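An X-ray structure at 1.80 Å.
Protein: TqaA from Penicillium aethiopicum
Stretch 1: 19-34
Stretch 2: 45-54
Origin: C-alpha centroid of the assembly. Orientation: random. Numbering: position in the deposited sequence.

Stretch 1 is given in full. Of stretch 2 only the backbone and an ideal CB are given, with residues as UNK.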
# COMPACT_ATOMS: atom_id res chain seq x y z
N GLU A 19 -4.79 -21.14 14.97
CA GLU A 19 -4.07 -21.29 16.23
C GLU A 19 -2.83 -20.41 16.28
O GLU A 19 -1.97 -20.47 15.41
CB GLU A 19 -3.68 -22.76 16.43
CG GLU A 19 -2.69 -22.98 17.57
CD GLU A 19 -2.91 -24.30 18.29
OE1 GLU A 19 -2.67 -25.37 17.67
OE2 GLU A 19 -3.32 -24.28 19.47
N PRO A 20 -2.73 -19.57 17.33
CA PRO A 20 -1.61 -18.63 17.44
C PRO A 20 -0.25 -19.30 17.48
O PRO A 20 -0.10 -20.36 18.10
CB PRO A 20 -1.91 -17.91 18.76
CG PRO A 20 -3.41 -17.95 18.86
CD PRO A 20 -3.77 -19.33 18.34
N PHE A 21 0.72 -18.68 16.81
CA PHE A 21 2.13 -19.10 16.74
C PHE A 21 2.35 -20.28 15.78
O PHE A 21 3.49 -20.71 15.58
CB PHE A 21 2.68 -19.43 18.13
CG PHE A 21 2.56 -18.30 19.11
CD1 PHE A 21 3.37 -17.17 18.99
CD2 PHE A 21 1.61 -18.34 20.13
CE1 PHE A 21 3.25 -16.12 19.90
CE2 PHE A 21 1.49 -17.29 21.04
CZ PHE A 21 2.31 -16.18 20.92
N SER A 22 1.28 -20.75 15.15
CA SER A 22 1.39 -21.89 14.23
C SER A 22 2.21 -21.55 12.99
O SER A 22 2.72 -22.45 12.32
CB SER A 22 0.00 -22.42 13.83
OG SER A 22 -0.77 -21.48 13.11
N LEU A 23 2.39 -20.26 12.69
CA LEU A 23 3.25 -19.85 11.58
C LEU A 23 4.54 -19.18 12.05
O LEU A 23 5.27 -18.62 11.24
CB LEU A 23 2.49 -18.91 10.64
CG LEU A 23 1.21 -19.48 10.05
CD1 LEU A 23 0.45 -18.41 9.27
CD2 LEU A 23 1.53 -20.68 9.16
N SER A 24 4.82 -19.24 13.35
CA SER A 24 6.02 -18.60 13.87
C SER A 24 7.31 -19.27 13.37
O SER A 24 7.47 -20.47 13.52
CB SER A 24 6.01 -18.61 15.41
OG SER A 24 7.29 -18.27 15.91
N PRO A 25 8.22 -18.49 12.78
CA PRO A 25 9.51 -19.08 12.41
C PRO A 25 10.46 -19.15 13.60
O PRO A 25 11.61 -19.58 13.46
CB PRO A 25 10.05 -18.13 11.33
CG PRO A 25 9.39 -16.83 11.62
CD PRO A 25 8.04 -17.14 12.21
N ILE A 26 9.97 -18.72 14.76
CA ILE A 26 10.75 -18.65 16.00
C ILE A 26 10.37 -19.84 16.87
O ILE A 26 9.19 -20.02 17.17
CB ILE A 26 10.48 -17.38 16.84
CG1 ILE A 26 10.97 -16.12 16.16
CG2 ILE A 26 11.22 -17.47 18.17
CD1 ILE A 26 10.11 -15.70 15.02
N LYS A 27 11.36 -20.62 17.30
CA LYS A 27 11.09 -21.72 18.22
C LYS A 27 10.41 -21.23 19.51
O LYS A 27 9.47 -21.84 20.00
CB LYS A 27 12.39 -22.48 18.53
CG LYS A 27 13.38 -21.76 19.45
CD LYS A 27 14.49 -22.68 19.97
CE LYS A 27 14.07 -24.14 20.00
NZ LYS A 27 14.86 -24.94 20.98
N ASP A 28 10.87 -20.09 20.03
CA ASP A 28 10.39 -19.58 21.32
C ASP A 28 10.02 -18.10 21.24
O ASP A 28 10.83 -17.23 21.56
CB ASP A 28 11.46 -19.81 22.39
CG ASP A 28 10.97 -19.50 23.79
OD1 ASP A 28 9.76 -19.20 23.96
OD2 ASP A 28 11.79 -19.58 24.73
N PRO A 29 8.78 -17.81 20.80
CA PRO A 29 8.30 -16.42 20.68
C PRO A 29 8.28 -15.65 22.00
O PRO A 29 8.57 -14.46 21.99
CB PRO A 29 6.88 -16.58 20.13
CG PRO A 29 6.56 -18.06 20.20
CD PRO A 29 7.87 -18.77 20.17
N GLN A 30 7.92 -16.30 23.10
CA GLN A 30 7.82 -15.60 24.38
C GLN A 30 9.18 -15.07 24.83
O GLN A 30 9.26 -14.00 25.43
CB GLN A 30 7.20 -16.51 25.44
CG GLN A 30 5.80 -16.99 25.08
CD GLN A 30 4.77 -15.87 25.06
OE1 GLN A 30 5.03 -14.77 25.54
NE2 GLN A 30 3.59 -16.15 24.51
N ALA A 31 10.24 -15.80 24.53
CA ALA A 31 11.59 -15.35 24.86
C ALA A 31 11.95 -14.08 24.10
O ALA A 31 12.61 -13.18 24.63
CB ALA A 31 12.61 -16.43 24.57
N LEU A 32 11.54 -14.00 22.83
CA LEU A 32 11.79 -12.80 22.05
C LEU A 32 11.04 -11.60 22.62
O LEU A 32 11.59 -10.49 22.70
CB LEU A 32 11.39 -13.03 20.59
CG LEU A 32 11.54 -11.82 19.68
CD1 LEU A 32 13.00 -11.38 19.63
CD2 LEU A 32 10.99 -12.14 18.29
N HIS A 33 9.80 -11.81 23.02
CA HIS A 33 8.99 -10.73 23.58
C HIS A 33 9.61 -10.22 24.88
O HIS A 33 9.65 -9.02 25.13
CB HIS A 33 7.56 -11.20 23.82
CG HIS A 33 6.71 -10.20 24.55
ND1 HIS A 33 6.57 -10.21 25.92
CD2 HIS A 33 5.95 -9.18 24.10
CE1 HIS A 33 5.76 -9.23 26.28
NE2 HIS A 33 5.37 -8.59 25.19
N LYS A 34 10.09 -11.15 25.70
CA LYS A 34 10.72 -10.82 26.97
C LYS A 34 12.00 -10.03 26.72
O LYS A 34 12.32 -9.08 27.44
CB LYS A 34 11.02 -12.09 27.76
CG LYS A 34 11.47 -11.86 29.20
CD LYS A 34 11.47 -13.18 29.98
CE LYS A 34 11.96 -12.99 31.41
NZ LYS A 34 13.41 -12.66 31.48
N UNK A 45 4.54 -4.34 30.29
CA UNK A 45 3.28 -4.98 30.67
C UNK A 45 2.52 -5.59 29.49
O UNK A 45 1.47 -6.20 29.67
CB UNK A 45 2.38 -3.96 31.37
N UNK A 46 3.04 -5.43 28.27
CA UNK A 46 2.38 -6.03 27.12
C UNK A 46 2.53 -7.54 27.15
O UNK A 46 3.47 -8.06 27.77
CB UNK A 46 2.95 -5.46 25.82
N UNK A 47 1.62 -8.24 26.48
CA UNK A 47 1.75 -9.67 26.28
C UNK A 47 1.90 -9.96 24.79
O UNK A 47 1.50 -9.14 23.95
CB UNK A 47 0.55 -10.41 26.86
N UNK A 48 2.45 -11.12 24.47
CA UNK A 48 2.59 -11.52 23.07
C UNK A 48 1.41 -12.40 22.66
O UNK A 48 1.27 -13.53 23.13
CB UNK A 48 3.91 -12.26 22.85
N UNK A 49 0.56 -11.86 21.79
CA UNK A 49 -0.65 -12.55 21.36
C UNK A 49 -0.38 -13.50 20.18
O UNK A 49 -1.00 -14.57 20.07
CB UNK A 49 -1.72 -11.53 20.97
N UNK A 50 0.55 -13.11 19.30
CA UNK A 50 0.88 -13.94 18.14
C UNK A 50 2.23 -13.54 17.57
O UNK A 50 2.78 -12.48 17.90
CB UNK A 50 -0.20 -13.83 17.07
N UNK A 51 2.77 -14.40 16.72
CA UNK A 51 3.98 -14.07 16.00
C UNK A 51 3.86 -14.72 14.62
O UNK A 51 3.64 -15.93 14.52
CB UNK A 51 5.23 -14.54 16.75
N UNK A 52 3.99 -13.90 13.57
CA UNK A 52 3.85 -14.37 12.18
C UNK A 52 4.95 -13.80 11.30
O UNK A 52 5.53 -12.78 11.62
CB UNK A 52 2.48 -13.98 11.61
N UNK A 53 5.23 -14.45 10.17
CA UNK A 53 6.15 -13.78 9.24
C UNK A 53 5.49 -12.51 8.71
O UNK A 53 4.25 -12.48 8.60
CB UNK A 53 6.54 -14.71 8.09
N UNK A 54 6.29 -11.49 8.44
CA UNK A 54 5.81 -10.34 7.69
C UNK A 54 5.74 -10.76 6.20
O UNK A 54 6.56 -11.55 5.75
CB UNK A 54 6.72 -9.13 7.90

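Position 45 points its CB away from stretch 1 and meets nothing there. Almost any residue would fit. It is Thr45, which makes no contact with the first stretch.

Position 46 lies just before the strand, its CB sideways and 4.0 Å from His33 NE2. A short side chain that accepts a hydrogen bond would suit: serine, threonine, asparagine or aspartate. It is Ser46. His33 NE2 donates to Ser46 OG at 3.0 Å, and the hydroxyl sits at the edge of the imidazole, near its plane, where a ring nitrogen can bond.

Position 47 begins the strand with its CB away from stretch 1. Many residues would do. It is Thr47, whose OG1 is hydrogen-bonded elsewhere in the structure.

Position 48 points toward stretch 1. Its CB is 3.9 Å from His33 CG and 4.7 Å from Phe21 CZ, with the Pro29 ring farther in. A medium apolar chain such as leucine, isoleucine or methionine would suit. It is Leu48. Its CD2 reaches Phe21 CE1 at 3.5 Å and Pro29 CB at 3.5 Å. Nearby, water 2 joins Gln30 OE1 to the backbone N of Leu48.

Position 49 turns away from stretch 1, and its CB finds none of it within 5.5 Å. Many residues, polar ones included, would do. It is Glu49; its backbone O lies 3.7 Å from Pro20 CB.

Position 50 is extended, its CB sideways and 4.9 Å from Phe21 N, a backbone donor. A short acceptor, aspartate or asparagine, could reach it. It is Asp50. Phe21 N donates to Asp50 OD1 at 2.8 Å, and Asp50 OD1 also accepts from the backbone N of position 51 at 2.8 Å. The CA of Asp50 lies over a face of the Phe21 ring, a CH-pi contact.

Position 51 points toward stretch 1, its CB 3.9 Å from Phe21 CD1 and 4.3 Å from Pro29 CB. Ile26 and Leu32 lie deeper, so a branched or long apolar chain would suit. It is Leu51. Its CD2 packs 3.3 Å from Ile26 CD1, while its CD1 is 4.0 Å from Leu32 CD2. Water 1 links its backbone O to Leu23 N.

Position 52 points away, its CB 5.0 Å from Leu23 CB. Several apolar residues could graze that side chain. It is Leu52, whose CD2 meets Leu23 CD1 at 4.2 Å.

Position 53 has its CB sideways, 5.0 Å from Pro25 CG; phi -66° allows proline, and a small apolar residue would also suit. It is Pro53, its CD 4.0 Å from Leu23 CB.

Position 54 is out of reach, so stretch 1 would allow many residues. It is Ala54.

Stretch 2 (45-54) TSTLEDLLPA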
# COMPACT_ATOMS: atom_id res chain seq x y z
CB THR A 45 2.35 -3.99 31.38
OG1 THR A 45 2.04 -2.91 30.51
CG2 THR A 45 3.03 -3.46 32.65
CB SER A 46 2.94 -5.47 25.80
OG SER A 46 4.29 -5.87 25.62
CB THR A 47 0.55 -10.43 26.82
OG1 THR A 47 -0.63 -10.00 26.15
CG2 THR A 47 0.41 -10.17 28.33
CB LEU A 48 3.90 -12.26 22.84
CG LEU A 48 4.19 -12.67 21.40
CD1 LEU A 48 4.48 -11.44 20.53
CD2 LEU A 48 5.34 -13.67 21.35
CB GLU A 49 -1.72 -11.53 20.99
CG GLU A 49 -2.98 -12.12 20.43
CD GLU A 49 -3.96 -11.06 19.96
OE1 GLU A 49 -4.64 -11.30 18.94
OE2 GLU A 49 -4.03 -9.99 20.59
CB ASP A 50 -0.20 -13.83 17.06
CG ASP A 50 -0.41 -15.14 16.27
OD1 ASP A 50 0.52 -15.97 16.18
OD2 ASP A 50 -1.53 -15.34 15.76
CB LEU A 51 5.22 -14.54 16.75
CG LEU A 51 6.56 -13.95 16.30
CD1 LEU A 51 7.61 -14.10 17.39
CD2 LEU A 51 7.02 -14.60 15.00
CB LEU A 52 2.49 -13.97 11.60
CG LEU A 52 1.23 -14.39 12.36
CD1 LEU A 52 0.77 -13.24 13.25
CD2 LEU A 52 0.14 -14.82 11.41
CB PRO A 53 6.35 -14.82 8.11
CG PRO A 53 5.87 -16.14 8.72
CD PRO A 53 4.76 -15.75 9.65
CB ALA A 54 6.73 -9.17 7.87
O HOH W 1 1.76 -17.90 13.82
O HOH W 2 3.10 -12.74 26.57
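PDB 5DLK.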